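Local coordinates for protein prolyl oligopeptidase (Novosphingobium capsulatum, PDB 1YR2) that probably hydrolyses oligopeptides after proline, and far less readily after alanine, as a serine endopeptidase of the S9A family, at residues 167-173 with 214-219; 174-179 with 191-196; 566-572 with 590-596. Numbering follows the deposited sequence.

Contact 1: residues 167-173 with 214-219; sequences AWAASDD and LAWLGN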
ATOM      1  N   ALA A 167      -4.323   6.326 -19.332  1.00 15.02           N
ATOM      2  CA  ALA A 167      -5.104   5.086 -19.443  1.00 13.77           C
ATOM      3  C   ALA A 167      -5.099   4.563 -20.860  1.00 13.49           C
ATOM      4  O   ALA A 167      -4.837   5.321 -21.795  1.00 10.72           O
ATOM      5  CB  ALA A 167      -6.556   5.331 -18.992  1.00 15.53           C
ATOM      6  N   TRP A 168      -5.404   3.259 -21.041  1.00 10.17           N
ATOM      7  CA  TRP A 168      -5.486   2.683 -22.384  1.00  9.86           C
ATOM      8  C   TRP A 168      -6.551   1.579 -22.369  1.00 10.23           C
ATOM      9  O   TRP A 168      -6.801   1.033 -21.334  1.00 10.25           O
ATOM     10  CB  TRP A 168      -4.158   2.141 -22.889  1.00 10.17           C
ATOM     11  CG  TRP A 168      -3.494   1.144 -22.020  1.00 12.12           C
ATOM     12  CD1 TRP A 168      -2.610   1.404 -21.049  1.00 15.16           C
ATOM     13  CD2 TRP A 168      -3.667  -0.290 -22.035  1.00  9.60           C
ATOM     14  NE1 TRP A 168      -2.204   0.235 -20.451  1.00 15.78           N
ATOM     15  CE2 TRP A 168      -2.847  -0.817 -21.026  1.00 14.20           C
ATOM     16  CE3 TRP A 168      -4.399  -1.161 -22.808  1.00 12.06           C
ATOM     17  CZ2 TRP A 168      -2.737  -2.176 -20.762  1.00 13.30           C
ATOM     18  CZ3 TRP A 168      -4.298  -2.544 -22.547  1.00 14.02           C
ATOM     19  CH2 TRP A 168      -3.470  -3.026 -21.534  1.00 14.83           C
ATOM     20  N   ALA A 169      -7.131   1.306 -23.529  1.00  9.23           N
ATOM     21  CA  ALA A 169      -8.133   0.285 -23.699  1.00 10.90           C
ATOM     22  C   ALA A 169      -8.070  -0.186 -25.121  1.00  9.79           C
ATOM     23  O   ALA A 169      -8.210   0.597 -26.072  1.00 11.38           O
ATOM     24  CB  ALA A 169      -9.497   0.810 -23.366  1.00 11.24           C
ATOM     25  N   ALA A 170      -7.874  -1.483 -25.290  1.00 10.22           N
ATOM     26  CA  ALA A 170      -7.972  -2.085 -26.599  1.00 10.27           C
ATOM     27  C   ALA A 170      -9.455  -2.320 -26.949  1.00 11.61           C
ATOM     28  O   ALA A 170     -10.282  -2.655 -26.072  1.00 12.35           O
ATOM     29  CB  ALA A 170      -7.224  -3.363 -26.627  1.00 10.39           C
ATOM     30  N   SER A 171      -9.771  -2.223 -28.239  1.00 10.47           N
ATOM     31  CA  SER A 171     -11.105  -2.524 -28.730  1.00 11.56           C
ATOM     32  C   SER A 171     -11.471  -3.998 -28.532  1.00 11.59           C
ATOM     33  O   SER A 171     -10.606  -4.864 -28.281  1.00 10.39           O
ATOM     34  CB  SER A 171     -11.244  -2.125 -30.230  1.00 11.49           C
ATOM     35  OG  SER A 171     -10.382  -2.883 -31.069  1.00 12.18           O
ATOM     36  N   ASP A 172     -12.759  -4.304 -28.686  1.00 12.98           N
ATOM     37  CA  ASP A 172     -13.244  -5.662 -28.379  1.00 15.13           C
ATOM     38  C   ASP A 172     -12.560  -6.715 -29.226  1.00 15.03           C
ATOM     39  O   ASP A 172     -12.281  -7.837 -28.753  1.00 14.56           O
ATOM     40  CB  ASP A 172     -14.775  -5.763 -28.557  1.00 16.96           C
ATOM     41  CG  ASP A 172     -15.561  -5.071 -27.432  1.00 20.18           C
ATOM     42  OD1 ASP A 172     -14.938  -4.531 -26.473  1.00 24.17           O
ATOM     43  OD2 ASP A 172     -16.824  -5.028 -27.416  1.00 23.40           O
ATOM     44  N   ASP A 173     -12.241  -6.383 -30.480  1.00 13.19           N
ATOM     45  CA  ASP A 173     -11.562  -7.349 -31.354  1.00 14.49           C
ATOM     46  C   ASP A 173     -10.044  -7.118 -31.470  1.00 13.30           C
ATOM     47  O   ASP A 173      -9.361  -7.798 -32.238  1.00 13.99           O
ATOM     48  CB  ASP A 173     -12.201  -7.345 -32.738  1.00 14.96           C
ATOM     49  CG  ASP A 173     -11.928  -6.054 -33.499  1.00 18.63           C
ATOM     50  OD1 ASP A 173     -11.236  -5.133 -32.944  1.00 21.06           O
ATOM     51  OD2 ASP A 173     -12.422  -5.844 -34.650  1.00 24.20           O
ATOM     52  N   LEU A 214     -12.525   4.781 -20.347  1.00 14.10           N
ATOM     53  CA  LEU A 214     -12.426   4.570 -21.767  1.00 14.13           C
ATOM     54  C   LEU A 214     -13.161   3.263 -21.902  1.00 15.05           C
ATOM     55  O   LEU A 214     -12.777   2.263 -21.278  1.00 16.75           O
ATOM     56  CB  LEU A 214     -10.980   4.378 -22.198  1.00 14.06           C
ATOM     57  CG  LEU A 214     -10.029   5.529 -22.000  1.00 16.51           C
ATOM     58  CD1 LEU A 214      -8.633   5.089 -22.366  1.00 17.24           C
ATOM     59  CD2 LEU A 214     -10.466   6.746 -22.789  1.00 17.87           C
ATOM     60  N   ALA A 215     -14.234   3.245 -22.657  1.00 13.60           N
ATOM     61  CA  ALA A 215     -14.985   1.996 -22.801  1.00 12.83           C
ATOM     62  C   ALA A 215     -15.439   1.832 -24.217  1.00 12.69           C
ATOM     63  O   ALA A 215     -16.233   2.632 -24.724  1.00 12.41           O
ATOM     64  CB  ALA A 215     -16.184   1.970 -21.887  1.00 13.79           C
ATOM     65  N   TRP A 216     -15.000   0.747 -24.859  1.00 11.15           N
ATOM     66  CA  TRP A 216     -15.367   0.521 -26.244  1.00 11.49           C
ATOM     67  C   TRP A 216     -16.792  -0.030 -26.324  1.00 11.98           C
ATOM     68  O   TRP A 216     -17.201  -0.870 -25.517  1.00 13.13           O
ATOM     69  CB  TRP A 216     -14.397  -0.483 -26.884  1.00 11.02           C
ATOM     70  CG  TRP A 216     -13.061   0.107 -27.232  1.00  9.23           C
ATOM     71  CD1 TRP A 216     -11.952   0.179 -26.435  1.00  8.38           C
ATOM     72  CD2 TRP A 216     -12.699   0.743 -28.461  1.00  9.90           C
ATOM     73  NE1 TRP A 216     -10.916   0.774 -27.103  1.00 10.35           N
ATOM     74  CE2 TRP A 216     -11.352   1.156 -28.344  1.00 10.88           C
ATOM     75  CE3 TRP A 216     -13.366   0.965 -29.664  1.00 11.60           C
ATOM     76  CZ2 TRP A 216     -10.676   1.808 -29.365  1.00  9.15           C
ATOM     77  CZ3 TRP A 216     -12.719   1.598 -30.671  1.00 11.68           C
ATOM     78  CH2 TRP A 216     -11.357   1.996 -30.532  1.00 11.42           C
ATOM     79  N   LEU A 217     -17.535   0.474 -27.303  1.00 12.21           N
ATOM     80  CA  LEU A 217     -18.823  -0.038 -27.686  1.00 14.51           C
ATOM     81  C   LEU A 217     -18.568  -0.765 -28.988  1.00 15.70           C
ATOM     82  O   LEU A 217     -18.524  -0.162 -30.046  1.00 17.88           O
ATOM     83  CB  LEU A 217     -19.796   1.100 -27.833  1.00 15.71           C
ATOM     84  CG  LEU A 217     -21.250   0.733 -28.008  1.00 19.60           C
ATOM     85  CD1 LEU A 217     -21.910   0.496 -26.691  1.00 22.03           C
ATOM     86  CD2 LEU A 217     -21.956   1.823 -28.817  1.00 21.36           C
ATOM     87  N   GLY A 218     -18.325  -2.046 -28.890  1.00 17.76           N
ATOM     88  CA  GLY A 218     -17.840  -2.845 -30.011  1.00 18.21           C
ATOM     89  C   GLY A 218     -16.462  -2.424 -30.500  1.00 17.81           C
ATOM     90  O   GLY A 218     -15.592  -2.129 -29.680  1.00 16.81           O
ATOM     91  N   ASN A 219     -16.249  -2.447 -31.824  1.00 16.85           N
ATOM     92  CA  ASN A 219     -14.915  -2.221 -32.395  1.00 17.46           C
ATOM     93  C   ASN A 219     -14.649  -0.860 -32.994  1.00 17.53           C
ATOM     94  O   ASN A 219     -13.515  -0.593 -33.366  1.00 19.56           O
ATOM     95  CB  ASN A 219     -14.610  -3.322 -33.412  1.00 17.92           C
ATOM     96  CG  ASN A 219     -14.834  -4.716 -32.807  1.00 20.33           C
ATOM     97  OD1 ASN A 219     -14.341  -4.992 -31.734  1.00 24.51           O
ATOM     98  ND2 ASN A 219     -15.571  -5.541 -33.469  1.00 24.49           N
TER
HETATM   99  O   HOH W   1     -18.550  -3.593 -26.460  1.00 30.81           O
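This is packing between two blades of the beta-propeller domain: strand 163-170, the first strand of one four-stranded blade, lies against strand 215-216, the first strand of the next. No backbone-to-backbone hydrogen bond links the two segments; the joining is done by side chains of one segment against side chains and backbone of the other, and by a water, and most of the work falls to Trp216. Its indole NE1 donates to Ala169 O at 2.9 Å with a nearly straight geometry (163°), which fixes the ring at the end of strand 163-170. One face of the indole is then covered by the backbone of Ser171, whose CA sits 3.5 Å from the centroid of the five-membered ring and almost exactly on its normal, a CH-pi contact. Toward the start of both segments the side-chain packing is apolar: Ala169 CB meets Leu214 CB at 4.0 Å, and Ala167 CB meets Leu214 CD1 at 4.0 Å. The CA atoms are 6.4 Å apart at Ala169 and Leu214 and draw in to 5.3 Å at Ser171 and Asn219. At that end a water bridges Asp172 OD2 (2.4 Å), Trp216 O (3.2 Å) and Gly218 N (2.9 Å), and Asp173 N gives a weak hydrogen bond to Asn219 OD1 at 2.8 Å. Ser171 OG, 3.1 Å from Asp173 OD1, also bonds Leu176 N. Trp216 extends across the gap to touch Leu176 and Ala178 of strand 176-183, while Trp168 and Ala170 point away from strand 215-216 and pack on Phe122 of strand 120-126, in the preceding blade.

Contact 2: residues 174-179 with 191-196; sequences GRLLAY and VKFVGV
A beta hairpin within one propeller blade is built here, pairing strand 176-183 with strand 188-195, the second and third strands of a four-stranded antiparallel sheet. The short strand axes approach to 4.7 Å, with N-to-C directions 157° apart. Leu177, Tyr179, Lys192 and Val194 share one face, where Leu151 and Leu152 of the preceding blade meet Val194, Leu177 and Tyr179; Ala178 and Phe193 on the other face meet Leu222 of the following blade. Such two-sided apolar packing is what stacks propeller blades. The first segment enters through Gly174 in a left-handed conformation (phi/psi 82/10), its O 3.5 Å from Val196 CG2. Arg175 (-89/-18) turns its side chain away but accepts at O from Val196 N at 3.1 Å. Extended backbone begins at Leu176, a non-hydrogen-bonded pair with Gly195 (CA-CA 4.8 Å); the leucine, chi1 m and chi2 t, brings CD2 to 4.1 Å from Gly195 CA. Leu177 (chi1 t) faces Val194 (chi1 p) as a hydrogen-bonded pair, with N to Val194 O and O to Val194 N both 2.9 Å. Its CB lies 3.8 Å from Val194 CG1 and 4.1 Å from CG2 of Val196 (chi1 t). Ala178 is again a non-hydrogen-bonded pair, with Phe193 (chi1 m), at a CA-CA distance of only 4.4 Å; Ala178 CB touches Phe193 CE2 at 3.6 Å. Tyr179, chi1 p, swings its ring across the partner strand, so that Lys192 CB stands over one face, 3.9 Å from the centroid. In the backbone of the same pair, Tyr179 N donates to Lys192 O at 2.9 Å and Lys192 N to Tyr179 O at 2.8 Å.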
ATOM      1  N   GLY A 174      -9.547  -6.137 -30.731  1.00 12.30           N
ATOM      2  CA  GLY A 174      -8.133  -5.922 -30.489  1.00 11.96           C
ATOM      3  C   GLY A 174      -7.436  -5.187 -31.618  1.00 11.94           C
ATOM      4  O   GLY A 174      -6.199  -5.151 -31.668  1.00 12.47           O
ATOM      5  N   ARG A 175      -8.202  -4.664 -32.565  1.00 11.49           N
ATOM      6  CA  ARG A 175      -7.586  -4.071 -33.748  1.00 12.14           C
ATOM      7  C   ARG A 175      -7.264  -2.582 -33.602  1.00 11.97           C
ATOM      8  O   ARG A 175      -6.412  -2.062 -34.351  1.00 10.26           O
ATOM      9  CB  ARG A 175      -8.426  -4.327 -35.009  1.00 13.38           C
ATOM     10  CG  ARG A 175      -8.590  -5.805 -35.396  1.00 14.07           C
ATOM     11  CD  ARG A 175      -9.290  -5.986 -36.747  1.00 19.32           C
ATOM     12  NE  ARG A 175      -8.448  -5.389 -37.791  1.00 20.07           N
ATOM     13  CZ  ARG A 175      -7.423  -6.004 -38.390  1.00 21.98           C
ATOM     14  NH1 ARG A 175      -7.129  -7.244 -38.102  1.00 20.63           N
ATOM     15  NH2 ARG A 175      -6.690  -5.361 -39.296  1.00 25.06           N
ATOM     16  N   LEU A 176      -7.882  -1.914 -32.620  1.00 11.03           N
ATOM     17  CA  LEU A 176      -7.610  -0.496 -32.326  1.00 12.12           C
ATOM     18  C   LEU A 176      -7.374  -0.311 -30.847  1.00 11.86           C
ATOM     19  O   LEU A 176      -7.829  -1.134 -30.035  1.00 13.16           O
ATOM     20  CB  LEU A 176      -8.815   0.369 -32.700  1.00 11.60           C
ATOM     21  CG  LEU A 176      -9.177   0.379 -34.160  1.00 13.09           C
ATOM     22  CD1 LEU A 176     -10.547   1.054 -34.302  1.00 16.27           C
ATOM     23  CD2 LEU A 176      -8.091   1.119 -34.997  1.00 14.27           C
ATOM     24  N   LEU A 177      -6.600   0.702 -30.501  1.00 11.79           N
ATOM     25  CA  LEU A 177      -6.331   1.010 -29.116  1.00 12.50           C
ATOM     26  C   LEU A 177      -6.548   2.489 -28.878  1.00 13.20           C
ATOM     27  O   LEU A 177      -6.095   3.349 -29.640  1.00 13.72           O
ATOM     28  CB  LEU A 177      -4.920   0.571 -28.754  1.00 13.56           C
ATOM     29  CG  LEU A 177      -4.584   0.777 -27.283  1.00 15.90           C
ATOM     30  CD1 LEU A 177      -4.409  -0.512 -26.624  1.00 18.15           C
ATOM     31  CD2 LEU A 177      -3.398   1.672 -27.161  1.00 19.24           C
ATOM     32  N   ALA A 178      -7.278   2.767 -27.819  1.00 11.84           N
ATOM     33  CA  ALA A 178      -7.574   4.108 -27.395  1.00 11.85           C
ATOM     34  C   ALA A 178      -6.719   4.375 -26.197  1.00 11.96           C
ATOM     35  O   ALA A 178      -6.525   3.485 -25.354  1.00 11.34           O
ATOM     36  CB  ALA A 178      -9.061   4.258 -27.031  1.00 12.21           C
ATOM     37  N   TYR A 179      -6.202   5.607 -26.094  1.00 10.81           N
ATOM     38  CA  TYR A 179      -5.458   5.972 -24.937  1.00 10.41           C
ATOM     39  C   TYR A 179      -5.620   7.417 -24.545  1.00 10.86           C
ATOM     40  O   TYR A 179      -5.904   8.238 -25.386  1.00 10.86           O
ATOM     41  CB  TYR A 179      -3.986   5.581 -25.096  1.00 10.91           C
ATOM     42  CG  TYR A 179      -3.296   6.263 -26.196  1.00 12.69           C
ATOM     43  CD1 TYR A 179      -3.460   5.849 -27.515  1.00 12.46           C
ATOM     44  CD2 TYR A 179      -2.413   7.289 -25.932  1.00 13.80           C
ATOM     45  CE1 TYR A 179      -2.778   6.488 -28.546  1.00 14.82           C
ATOM     46  CE2 TYR A 179      -1.772   7.927 -26.949  1.00 15.43           C
ATOM     47  CZ  TYR A 179      -1.937   7.506 -28.241  1.00 14.09           C
ATOM     48  OH  TYR A 179      -1.267   8.137 -29.266  1.00 13.70           O
ATOM     49  N   VAL A 191      -7.920  12.136 -25.650  1.00 12.07           N
ATOM     50  CA  VAL A 191      -7.967  10.726 -26.017  1.00 11.93           C
ATOM     51  C   VAL A 191      -7.553  10.559 -27.459  1.00 11.91           C
ATOM     52  O   VAL A 191      -8.032  11.248 -28.301  1.00 12.85           O
ATOM     53  CB  VAL A 191      -9.336  10.137 -25.795  1.00 12.14           C
ATOM     54  CG1 VAL A 191      -9.380   8.696 -26.250  1.00 14.36           C
ATOM     55  CG2 VAL A 191      -9.707  10.231 -24.281  1.00 12.66           C
ATOM     56  N   LYS A 192      -6.617   9.663 -27.721  1.00 12.47           N
ATOM     57  CA  LYS A 192      -6.045   9.440 -29.058  1.00 14.04           C
ATOM     58  C   LYS A 192      -6.207   7.940 -29.349  1.00 14.92           C
ATOM     59  O   LYS A 192      -6.555   7.143 -28.476  1.00 11.89           O
ATOM     60  CB  LYS A 192      -4.565   9.788 -29.052  1.00 15.43           C
ATOM     61  CG  LYS A 192      -4.291  11.257 -28.883  1.00 18.92           C
ATOM     62  CD  LYS A 192      -2.826  11.588 -28.955  1.00 22.30           C
ATOM     63  CE  LYS A 192      -2.614  13.003 -28.461  1.00 24.77           C
ATOM     64  NZ  LYS A 192      -1.246  13.501 -28.718  1.00 28.64           N
ATOM     65  N   PHE A 193      -5.917   7.558 -30.571  1.00 15.45           N
ATOM     66  CA  PHE A 193      -6.112   6.188 -31.005  1.00 16.17           C
ATOM     67  C   PHE A 193      -4.904   5.772 -31.871  1.00 17.46           C
ATOM     68  O   PHE A 193      -4.350   6.558 -32.646  1.00 16.72           O
ATOM     69  CB  PHE A 193      -7.416   6.072 -31.819  1.00 15.20           C
ATOM     70  CG  PHE A 193      -8.676   6.486 -31.083  1.00 16.39           C
ATOM     71  CD1 PHE A 193      -9.062   7.820 -31.000  1.00 13.44           C
ATOM     72  CD2 PHE A 193      -9.500   5.516 -30.480  1.00 16.20           C
ATOM     73  CE1 PHE A 193     -10.195   8.186 -30.312  1.00 14.32           C
ATOM     74  CE2 PHE A 193     -10.654   5.859 -29.838  1.00 13.54           C
ATOM     75  CZ  PHE A 193     -11.025   7.177 -29.732  1.00 14.68           C
ATOM     76  N   VAL A 194      -4.557   4.492 -31.783  1.00 17.94           N
ATOM     77  CA  VAL A 194      -3.552   3.897 -32.647  1.00 17.38           C
ATOM     78  C   VAL A 194      -4.132   2.597 -33.248  1.00 16.51           C
ATOM     79  O   VAL A 194      -4.972   1.917 -32.639  1.00 14.61           O
ATOM     80  CB  VAL A 194      -2.263   3.663 -31.832  1.00 18.09           C
ATOM     81  CG1 VAL A 194      -2.467   2.667 -30.718  1.00 19.64           C
ATOM     82  CG2 VAL A 194      -1.140   3.228 -32.669  1.00 22.75           C
ATOM     83  N   GLY A 195      -3.757   2.318 -34.495  1.00 14.84           N
ATOM     84  CA  GLY A 195      -4.041   1.042 -35.120  1.00 14.39           C
ATOM     85  C   GLY A 195      -3.019   0.047 -34.624  1.00 13.45           C
ATOM     86  O   GLY A 195      -1.819   0.285 -34.582  1.00 12.46           O
ATOM     87  N   VAL A 196      -3.492  -1.098 -34.217  1.00 12.39           N
ATOM     88  CA  VAL A 196      -2.626  -2.015 -33.530  1.00 13.30           C
ATOM     89  C   VAL A 196      -1.675  -2.743 -34.482  1.00 14.55           C
ATOM     90  O   VAL A 196      -0.495  -2.934 -34.147  1.00 13.69           O
ATOM     91  CB  VAL A 196      -3.451  -3.015 -32.705  1.00 12.38           C
ATOM     92  CG1 VAL A 196      -2.586  -4.076 -32.133  1.00 14.32           C
ATOM     93  CG2 VAL A 196      -4.200  -2.284 -31.560  1.00 13.20           C
TER

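Contact 3: residues 566-572 with 590-596; sequences RHGLAIE and DLFAAAS
Ile571, chi1 p and chi2 t, lays CD1 over one face of the Phe592 ring, 3.7 Å from its centroid, while Ile571 CG1 meets Ala595 CB at 3.7 Å. Leu569 CD2 lies 3.8 Å from Phe592 CD1 (Phe592 chi1 m). Extended residues 569-572 and 594-596 run parallel, 11° apart and 4.8 Å between axes, pairing Ala570 with Ala594, Ile571 with Ala595 and Glu572 with Ser596. Leu569 is nearest Phe592 (CA-CA 5.2 Å); the register shifts at non-extended Ala593 (-77/-35). Ala593 N donates to Leu569 O (2.8 Å), Ile571 N to Ala594 O (3.2 Å) and Ser596 N to Ile571 O (3.0 Å). This is a beta-alpha-beta crossover of an alpha/beta hydrolase; helix 576-587 packs Val584 on Ile571 and Phe592. In the loops preceding the strands, Arg566 NH1 and NH2 donate to Asp590 O at 3.1 Å; a water donates to Arg566 O (2.8 Å) and Leu591 O (2.9 Å) and accepts from Leu569 N (3.2 Å). Polar bonds thus hold the loops, an apolar cluster the strand leading to the probable nucleophile elbow at Ser575.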
ATOM      1  N   ARG A 566      17.446 -13.796  23.003  1.00 14.37           N
ATOM      2  CA  ARG A 566      17.088 -12.887  24.086  1.00 15.35           C
ATOM      3  C   ARG A 566      17.575 -11.451  23.866  1.00 14.86           C
ATOM      4  O   ARG A 566      16.834 -10.484  24.122  1.00 13.24           O
ATOM      5  CB  ARG A 566      17.628 -13.425  25.424  1.00 16.61           C
ATOM      6  CG  ARG A 566      17.280 -12.595  26.642  1.00 20.10           C
ATOM      7  CD  ARG A 566      15.799 -12.404  26.815  1.00 25.23           C
ATOM      8  NE  ARG A 566      15.454 -11.434  27.844  1.00 27.56           N
ATOM      9  CZ  ARG A 566      15.343 -10.120  27.677  1.00 29.01           C
ATOM     10  NH1 ARG A 566      15.567  -9.545  26.494  1.00 25.05           N
ATOM     11  NH2 ARG A 566      15.027  -9.369  28.730  1.00 29.06           N
ATOM     12  N   HIS A 567      18.813 -11.306  23.403  1.00 14.59           N
ATOM     13  CA  HIS A 567      19.400  -9.986  23.198  1.00 15.83           C
ATOM     14  C   HIS A 567      19.561  -9.629  21.717  1.00 14.99           C
ATOM     15  O   HIS A 567      20.389  -8.811  21.375  1.00 16.06           O
ATOM     16  CB  HIS A 567      20.740  -9.866  23.989  1.00 16.68           C
ATOM     17  CG  HIS A 567      20.560 -10.043  25.462  1.00 19.72           C
ATOM     18  ND1 HIS A 567      19.759  -9.201  26.217  1.00 23.64           N
ATOM     19  CD2 HIS A 567      20.980 -11.020  26.299  1.00 22.02           C
ATOM     20  CE1 HIS A 567      19.749  -9.628  27.471  1.00 25.01           C
ATOM     21  NE2 HIS A 567      20.465 -10.736  27.542  1.00 23.63           N
ATOM     22  N   GLY A 568      18.724 -10.208  20.863  1.00 14.83           N
ATOM     23  CA  GLY A 568      18.787  -9.985  19.425  1.00 14.40           C
ATOM     24  C   GLY A 568      17.554  -9.355  18.804  1.00 13.02           C
ATOM     25  O   GLY A 568      17.375  -9.485  17.602  1.00 11.84           O
ATOM     26  N   LEU A 569      16.716  -8.700  19.585  1.00 12.69           N
ATOM     27  CA  LEU A 569      15.523  -8.039  19.042  1.00 12.72           C
ATOM     28  C   LEU A 569      15.714  -6.541  18.778  1.00 12.98           C
ATOM     29  O   LEU A 569      16.084  -5.765  19.679  1.00 14.41           O
ATOM     30  CB  LEU A 569      14.335  -8.252  20.001  1.00 13.26           C
ATOM     31  CG  LEU A 569      12.978  -7.764  19.541  1.00 11.71           C
ATOM     32  CD1 LEU A 569      12.558  -8.346  18.211  1.00 11.20           C
ATOM     33  CD2 LEU A 569      11.973  -8.086  20.610  1.00 13.05           C
ATOM     34  N   ALA A 570      15.492  -6.128  17.543  1.00 12.24           N
ATOM     35  CA  ALA A 570      15.452  -4.715  17.168  1.00 11.75           C
ATOM     36  C   ALA A 570      14.035  -4.341  16.750  1.00 12.26           C
ATOM     37  O   ALA A 570      13.314  -5.157  16.175  1.00 12.63           O
ATOM     38  CB  ALA A 570      16.386  -4.433  16.011  1.00 11.65           C
ATOM     39  N   ILE A 571      13.646  -3.079  16.981  1.00 12.22           N
ATOM     40  CA  ILE A 571      12.300  -2.638  16.615  1.00 11.67           C
ATOM     41  C   ILE A 571      12.369  -1.368  15.802  1.00 13.50           C
ATOM     42  O   ILE A 571      13.250  -0.546  16.005  1.00 11.48           O
ATOM     43  CB  ILE A 571      11.417  -2.421  17.860  1.00 12.26           C
ATOM     44  CG1 ILE A 571      12.137  -1.564  18.931  1.00 12.04           C
ATOM     45  CG2 ILE A 571      11.037  -3.747  18.423  1.00 13.71           C
ATOM     46  CD1 ILE A 571      11.234  -1.120  20.106  1.00 14.24           C
ATOM     47  N   GLU A 572      11.453  -1.220  14.847  1.00 13.24           N
ATOM     48  CA  GLU A 572      11.425  -0.032  13.988  1.00 15.14           C
ATOM     49  C   GLU A 572       9.962   0.347  13.825  1.00 14.10           C
ATOM     50  O   GLU A 572       9.079  -0.523  13.819  1.00 13.07           O
ATOM     51  CB  GLU A 572      12.044  -0.376  12.620  1.00 17.11           C
ATOM     52  CG  GLU A 572      12.300   0.839  11.741  1.00 27.51           C
ATOM     53  CD  GLU A 572      13.054   0.570  10.407  1.00 31.74           C
ATOM     54  OE1 GLU A 572      13.760  -0.456  10.253  1.00 35.18           O
ATOM     55  OE2 GLU A 572      12.907   1.410   9.483  1.00 40.53           O
ATOM     56  N   ASP A 590      14.462  -3.386  28.656  1.00 16.61           N
ATOM     57  CA  ASP A 590      15.147  -4.690  28.750  1.00 17.24           C
ATOM     58  C   ASP A 590      14.834  -5.666  27.631  1.00 17.05           C
ATOM     59  O   ASP A 590      15.585  -6.609  27.412  1.00 15.94           O
ATOM     60  CB  ASP A 590      14.799  -5.393  30.071  1.00 17.11           C
ATOM     61  CG  ASP A 590      13.308  -5.656  30.193  1.00 19.96           C
ATOM     62  OD1 ASP A 590      12.497  -4.700  30.023  1.00 19.68           O
ATOM     63  OD2 ASP A 590      12.839  -6.777  30.425  1.00 25.15           O
ATOM     64  N   LEU A 591      13.727  -5.460  26.922  1.00 16.19           N
ATOM     65  CA  LEU A 591      13.319  -6.390  25.868  1.00 15.79           C
ATOM     66  C   LEU A 591      14.027  -6.215  24.521  1.00 14.76           C
ATOM     67  O   LEU A 591      14.051  -7.156  23.713  1.00 14.35           O
ATOM     68  CB  LEU A 591      11.813  -6.291  25.699  1.00 16.44           C
ATOM     69  CG  LEU A 591      10.980  -7.302  24.918  1.00 16.75           C
ATOM     70  CD1 LEU A 591      11.275  -8.774  25.292  1.00 18.64           C
ATOM     71  CD2 LEU A 591       9.499  -6.933  25.188  1.00 15.93           C
ATOM     72  N   PHE A 592      14.580  -5.023  24.272  1.00 15.00           N
ATOM     73  CA  PHE A 592      15.058  -4.598  22.946  1.00 14.43           C
ATOM     74  C   PHE A 592      16.548  -4.310  22.973  1.00 14.20           C
ATOM     75  O   PHE A 592      17.047  -3.606  23.843  1.00 14.53           O
ATOM     76  CB  PHE A 592      14.290  -3.340  22.461  1.00 14.12           C
ATOM     77  CG  PHE A 592      12.795  -3.493  22.589  1.00 13.53           C
ATOM     78  CD1 PHE A 592      12.131  -4.447  21.848  1.00 14.33           C
ATOM     79  CD2 PHE A 592      12.072  -2.758  23.523  1.00 15.91           C
ATOM     80  CE1 PHE A 592      10.755  -4.638  21.986  1.00 13.56           C
ATOM     81  CE2 PHE A 592      10.690  -2.940  23.663  1.00 14.81           C
ATOM     82  CZ  PHE A 592      10.035  -3.885  22.880  1.00 14.10           C
ATOM     83  N   ALA A 593      17.268  -4.866  22.018  1.00 14.80           N
ATOM     84  CA  ALA A 593      18.686  -4.551  21.884  1.00 13.63           C
ATOM     85  C   ALA A 593      18.883  -3.206  21.234  1.00 13.96           C
ATOM     86  O   ALA A 593      19.857  -2.496  21.547  1.00 12.99           O
ATOM     87  CB  ALA A 593      19.388  -5.614  21.102  1.00 14.35           C
ATOM     88  N   ALA A 594      17.994  -2.866  20.304  1.00 13.07           N
ATOM     89  CA  ALA A 594      18.115  -1.603  19.598  1.00 12.62           C
ATOM     90  C   ALA A 594      16.766  -1.166  19.106  1.00 12.86           C
ATOM     91  O   ALA A 594      15.914  -1.978  18.922  1.00 12.23           O
ATOM     92  CB  ALA A 594      19.070  -1.733  18.456  1.00 13.32           C
ATOM     93  N   ALA A 595      16.597   0.137  18.857  1.00 12.73           N
ATOM     94  CA  ALA A 595      15.351   0.701  18.364  1.00 11.54           C
ATOM     95  C   ALA A 595      15.611   1.875  17.436  1.00 11.76           C
ATOM     96  O   ALA A 595      16.573   2.631  17.639  1.00 11.70           O
ATOM     97  CB  ALA A 595      14.497   1.196  19.519  1.00 11.20           C
ATOM     98  N   SER A 596      14.752   2.041  16.418  1.00 11.68           N
ATOM     99  CA  SER A 596      14.861   3.189  15.524  1.00 12.41           C
ATOM    100  C   SER A 596      13.459   3.746  15.253  1.00 13.44           C
ATOM    101  O   SER A 596      12.723   3.227  14.390  1.00 12.26           O
ATOM    102  CB  SER A 596      15.559   2.810  14.218  1.00 13.31           C
ATOM    103  OG  SER A 596      15.911   3.992  13.499  1.00 12.94           O
TER
HETATM  104  O   HOH W   2      16.614  -8.022  22.745  1.00 22.42           O

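How the contacts relate
Contacts 1 and 2 are neighbours, with centres 8 Å apart in the beta-propeller: strands 163-170 and 176-183 sit side by side in one blade, and Ser171 N lies 2.9 Å from Leu176 O. Along the chain, contact 2 is nested inside the loop that contact 1 closes; contact 2 pairs strands within the blade, contact 1 packs that blade on the next. Contact 3 comes later in sequence and belongs to the alpha/beta hydrolase domain, on the opposite side of the chain's centre, its centre about 55 Å from that of contact 1 and 56 Å from that of contact 2. The set thus samples both domains of a prolyl oligopeptidase, the propeller and the catalytic fold.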